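Catalase (PDB 2J2M) breaks down hydrogen peroxide to water and molecular oxygen with an iron-containing haem in each chain, probably acting as a tetramer. Local coordinates at residues T174-I186 and E435-L447. Residues are numbered along the deposited sequence; the frame is centred on the assembly and turned at random.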
# COMPACT_ATOMS: atom_id res chain seq x y z
N THR A 174 36.47 13.39 -1.73
CA THR A 174 37.76 13.13 -2.37
C THR A 174 38.31 11.75 -1.99
O THR A 174 38.58 10.93 -2.84
CB THR A 174 38.76 14.28 -2.06
OG1 THR A 174 38.13 15.54 -2.36
CG2 THR A 174 40.01 14.19 -2.89
N ASN A 175 38.48 11.50 -0.69
CA ASN A 175 38.93 10.20 -0.19
C ASN A 175 38.21 8.97 -0.77
O ASN A 175 38.86 8.01 -1.16
CB ASN A 175 38.84 10.19 1.35
CG ASN A 175 39.81 9.21 1.98
OD1 ASN A 175 40.77 8.78 1.35
ND2 ASN A 175 39.58 8.88 3.25
N MET A 176 36.87 8.99 -0.81
CA MET A 176 36.08 7.92 -1.41
C MET A 176 36.38 7.78 -2.91
O MET A 176 36.57 6.66 -3.45
CB MET A 176 34.59 8.18 -1.16
CG MET A 176 33.62 7.05 -1.60
SD MET A 176 34.11 5.39 -1.08
CE MET A 176 32.47 4.64 -1.15
N LEU A 177 36.44 8.92 -3.59
CA LEU A 177 36.83 8.93 -4.98
C LEU A 177 38.16 8.20 -5.18
O LEU A 177 38.27 7.43 -6.12
CB LEU A 177 36.86 10.36 -5.51
CG LEU A 177 35.62 10.96 -6.23
CD1 LEU A 177 34.26 10.28 -5.98
CD2 LEU A 177 35.51 12.43 -5.94
N MET A 178 39.14 8.42 -4.29
CA MET A 178 40.43 7.70 -4.35
C MET A 178 40.29 6.19 -4.34
O MET A 178 41.07 5.51 -4.99
CB MET A 178 41.36 8.10 -3.21
CG MET A 178 41.89 9.50 -3.28
SD MET A 178 43.11 9.82 -4.59
CE MET A 178 43.49 11.50 -4.09
N HIS A 179 39.30 5.67 -3.60
CA HIS A 179 39.08 4.21 -3.49
C HIS A 179 38.27 3.61 -4.65
O HIS A 179 38.59 2.54 -5.18
CB HIS A 179 38.34 3.91 -2.19
CG HIS A 179 39.13 4.21 -0.95
ND1 HIS A 179 39.22 5.48 -0.42
CD2 HIS A 179 39.88 3.41 -0.15
CE1 HIS A 179 39.98 5.45 0.67
NE2 HIS A 179 40.37 4.20 0.86
N ILE A 180 37.22 4.32 -5.03
CA ILE A 180 36.20 3.83 -5.92
C ILE A 180 36.72 3.77 -7.36
O ILE A 180 36.30 2.92 -8.16
CB ILE A 180 34.90 4.73 -5.74
CG1 ILE A 180 33.65 3.86 -5.52
CG2 ILE A 180 34.74 5.78 -6.82
CD1 ILE A 180 32.86 3.56 -6.75
N PHE A 181 37.66 4.67 -7.68
CA PHE A 181 38.25 4.69 -9.02
C PHE A 181 39.55 3.92 -9.15
O PHE A 181 40.18 3.96 -10.21
CB PHE A 181 38.36 6.12 -9.56
CG PHE A 181 37.03 6.72 -9.95
CD1 PHE A 181 36.40 7.64 -9.11
CD2 PHE A 181 36.42 6.36 -11.15
CE1 PHE A 181 35.19 8.19 -9.46
CE2 PHE A 181 35.18 6.92 -11.52
CZ PHE A 181 34.57 7.83 -10.67
N THR A 182 39.97 3.21 -8.10
CA THR A 182 40.91 2.10 -8.28
C THR A 182 40.12 0.96 -8.94
O THR A 182 38.91 1.09 -9.20
CB THR A 182 41.61 1.60 -6.94
OG1 THR A 182 40.67 0.98 -6.05
CG2 THR A 182 42.36 2.73 -6.23
N ASP A 183 40.77 -0.16 -9.21
CA ASP A 183 40.04 -1.33 -9.72
C ASP A 183 39.18 -1.99 -8.62
O ASP A 183 38.29 -2.82 -8.92
CB ASP A 183 40.97 -2.34 -10.41
CG ASP A 183 41.56 -1.82 -11.74
OD1 ASP A 183 41.10 -0.79 -12.30
OD2 ASP A 183 42.49 -2.44 -12.26
N GLU A 184 39.40 -1.59 -7.36
CA GLU A 184 38.53 -2.06 -6.26
C GLU A 184 37.09 -1.57 -6.38
O GLU A 184 36.19 -2.04 -5.66
CB GLU A 184 39.09 -1.75 -4.87
CG GLU A 184 38.47 -2.68 -3.83
CD GLU A 184 38.94 -2.44 -2.40
OE1 GLU A 184 39.62 -1.43 -2.17
OE2 GLU A 184 38.59 -3.27 -1.52
N GLY A 185 36.88 -0.63 -7.30
CA GLY A 185 35.54 -0.22 -7.69
C GLY A 185 34.74 -1.29 -8.43
O GLY A 185 33.53 -1.22 -8.47
N ILE A 186 35.41 -2.27 -9.02
CA ILE A 186 34.72 -3.42 -9.61
C ILE A 186 35.28 -4.75 -9.09
O ILE A 186 36.16 -5.33 -9.73
CB ILE A 186 34.76 -3.42 -11.17
CG1 ILE A 186 34.41 -2.04 -11.74
CG2 ILE A 186 33.84 -4.54 -11.74
CD1 ILE A 186 34.85 -1.82 -13.16
N GLU A 435 48.15 0.31 -8.68
CA GLU A 435 46.94 0.97 -8.18
C GLU A 435 46.85 2.44 -8.61
O GLU A 435 45.79 2.91 -9.05
CB GLU A 435 46.84 0.83 -6.65
CG GLU A 435 46.61 -0.60 -6.17
CD GLU A 435 46.70 -0.76 -4.65
OE1 GLU A 435 47.33 0.06 -3.96
OE2 GLU A 435 46.13 -1.74 -4.14
N GLN A 436 47.97 3.17 -8.49
CA GLN A 436 48.01 4.58 -8.86
C GLN A 436 47.77 4.80 -10.35
O GLN A 436 47.18 5.80 -10.75
CB GLN A 436 49.33 5.22 -8.46
CG GLN A 436 49.51 5.36 -6.98
CD GLN A 436 50.78 6.11 -6.62
OE1 GLN A 436 51.74 6.16 -7.40
NE2 GLN A 436 50.81 6.69 -5.43
N MET A 437 48.24 3.86 -11.17
CA MET A 437 48.04 3.94 -12.62
C MET A 437 46.61 3.55 -13.02
O MET A 437 46.02 4.19 -13.89
CB MET A 437 49.11 3.13 -13.37
CG MET A 437 49.09 3.31 -14.91
SD MET A 437 49.07 5.05 -15.50
CE MET A 437 50.81 5.31 -15.90
N ALA A 438 46.05 2.53 -12.36
CA ALA A 438 44.63 2.17 -12.53
C ALA A 438 43.73 3.34 -12.16
O ALA A 438 42.79 3.64 -12.89
CB ALA A 438 44.27 0.93 -11.70
N LEU A 439 44.04 3.99 -11.04
CA LEU A 439 43.25 5.12 -10.56
C LEU A 439 43.24 6.27 -11.56
O LEU A 439 42.19 6.86 -11.83
CB LEU A 439 43.74 5.61 -9.20
CG LEU A 439 43.12 6.90 -8.65
CD1 LEU A 439 41.68 6.67 -8.18
CD2 LEU A 439 43.95 7.52 -7.54
N LEU A 440 44.42 6.58 -12.11
CA LEU A 440 44.56 7.65 -13.10
C LEU A 440 43.77 7.33 -14.37
O LEU A 440 43.02 8.17 -14.84
CB LEU A 440 46.05 7.94 -13.41
CG LEU A 440 46.41 9.04 -14.43
CD1 LEU A 440 45.83 10.43 -14.05
CD2 LEU A 440 47.93 9.12 -14.64
N ASN A 441 43.89 6.12 -14.90
CA ASN A 441 43.16 5.76 -16.11
C ASN A 441 41.63 5.75 -15.92
O ASN A 441 40.90 6.18 -16.81
CB ASN A 441 43.71 4.47 -16.76
CG ASN A 441 45.12 4.68 -17.40
OD1 ASN A 441 45.25 4.88 -18.62
ND2 ASN A 441 46.17 4.71 -16.56
N ASN A 442 41.15 5.31 -14.76
CA ASN A 442 39.71 5.32 -14.46
C ASN A 442 39.13 6.73 -14.26
O ASN A 442 38.07 7.05 -14.79
CB ASN A 442 39.38 4.43 -13.24
CG ASN A 442 39.75 2.97 -13.44
OD1 ASN A 442 39.68 2.45 -14.55
ND2 ASN A 442 40.14 2.30 -12.36
N LEU A 443 39.85 7.56 -13.50
CA LEU A 443 39.49 8.98 -13.32
C LEU A 443 39.46 9.75 -14.64
O LEU A 443 38.52 10.51 -14.91
CB LEU A 443 40.45 9.68 -12.36
CG LEU A 443 40.25 9.41 -10.88
CD1 LEU A 443 41.38 10.08 -10.09
CD2 LEU A 443 38.88 9.92 -10.42
N VAL A 444 40.48 9.54 -15.44
CA VAL A 444 40.55 10.22 -16.72
C VAL A 444 39.36 9.80 -17.59
O VAL A 444 38.58 10.66 -18.02
CB VAL A 444 41.97 10.03 -17.40
CG1 VAL A 444 41.93 10.47 -18.84
CG2 VAL A 444 43.02 10.83 -16.63
N ASN A 445 39.20 8.49 -17.82
CA ASN A 445 38.03 7.95 -18.53
C ASN A 445 36.68 8.49 -18.06
O ASN A 445 35.77 8.67 -18.87
CB ASN A 445 37.98 6.42 -18.44
CG ASN A 445 36.73 5.85 -19.09
OD1 ASN A 445 35.79 5.40 -18.40
ND2 ASN A 445 36.68 5.89 -20.43
N ASP A 446 36.56 8.72 -16.75
CA ASP A 446 35.33 9.25 -16.18
C ASP A 446 35.22 10.77 -16.35
O ASP A 446 34.13 11.30 -16.66
CB ASP A 446 35.24 8.88 -14.70
CG ASP A 446 33.85 8.40 -14.32
OD1 ASP A 446 33.11 9.13 -13.64
OD2 ASP A 446 33.49 7.29 -14.74
N LEU A 447 36.34 11.48 -16.17
CA LEU A 447 36.30 12.94 -16.30
C LEU A 447 36.20 13.41 -17.74
O LEU A 447 35.73 14.51 -18.00
CB LEU A 447 37.45 13.62 -15.53
CG LEU A 447 37.32 13.48 -14.00
CD1 LEU A 447 38.70 13.54 -13.30
CD2 LEU A 447 36.33 14.50 -13.43
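The helical domain near the C-terminus of the catalase chain packs here on the haem-binding part of the fold: Phe181 and Asp183, in the turn that follows helix 174-180, meet Asn442 on helix 433-447. Asn442 uses one amide nitrogen twice. Its ND2 donates to Phe181 O at 2.7 Å and to Asp183 OD1 at 3.2 Å, both acceptors lying in the amide plane and both bonds nearly straight (164° and 171°). The carboxylate oxygen is met nearly along its C-O axis, whereas the carbonyl is approached from above its plane. Phe181 is the first residue to leave helical geometry, and its carbonyl also receives a CA-H...O contact from Leu439 CA at 3.3 Å. With an alanine at Asn442, Phe181 O would probably lose its amide donor and the Asp183 carboxylate would be set free to turn. Ala438, one helical turn earlier, is small enough for its CB to lie against the Asp183 carboxylate.

This joint links the Catalase family region to the Catalase-related immune-responsive region, and the contacts of Phe181 with Leu443 and Leu439, and of Leu439 with Met178, are apolar. With CG anti to its carbonyl carbon (chi1 -73°), the large flat Phe181 ring lies along helix 433-447 and can touch Asn442, Leu443 and Asp446: Leu443 CD2 touches Phe181 CD1 at 3.6 Å and Asp446 CG approaches Phe181 CE2 at 3.4 Å. The Asp446 carboxylate meets the far end of the ring while its OD1 accepts hydrogen bonds from Tyr163 and Trp164 of helix 160-169, which probably offset the cost of burying it. Leu439's branched end serves two partners, CD1 reaching Phe181 CB at 3.6 Å and CD2 Met178 SD at 3.8 Å, and Phe463 of helix 453-466 packs against both Met178 and Leu443.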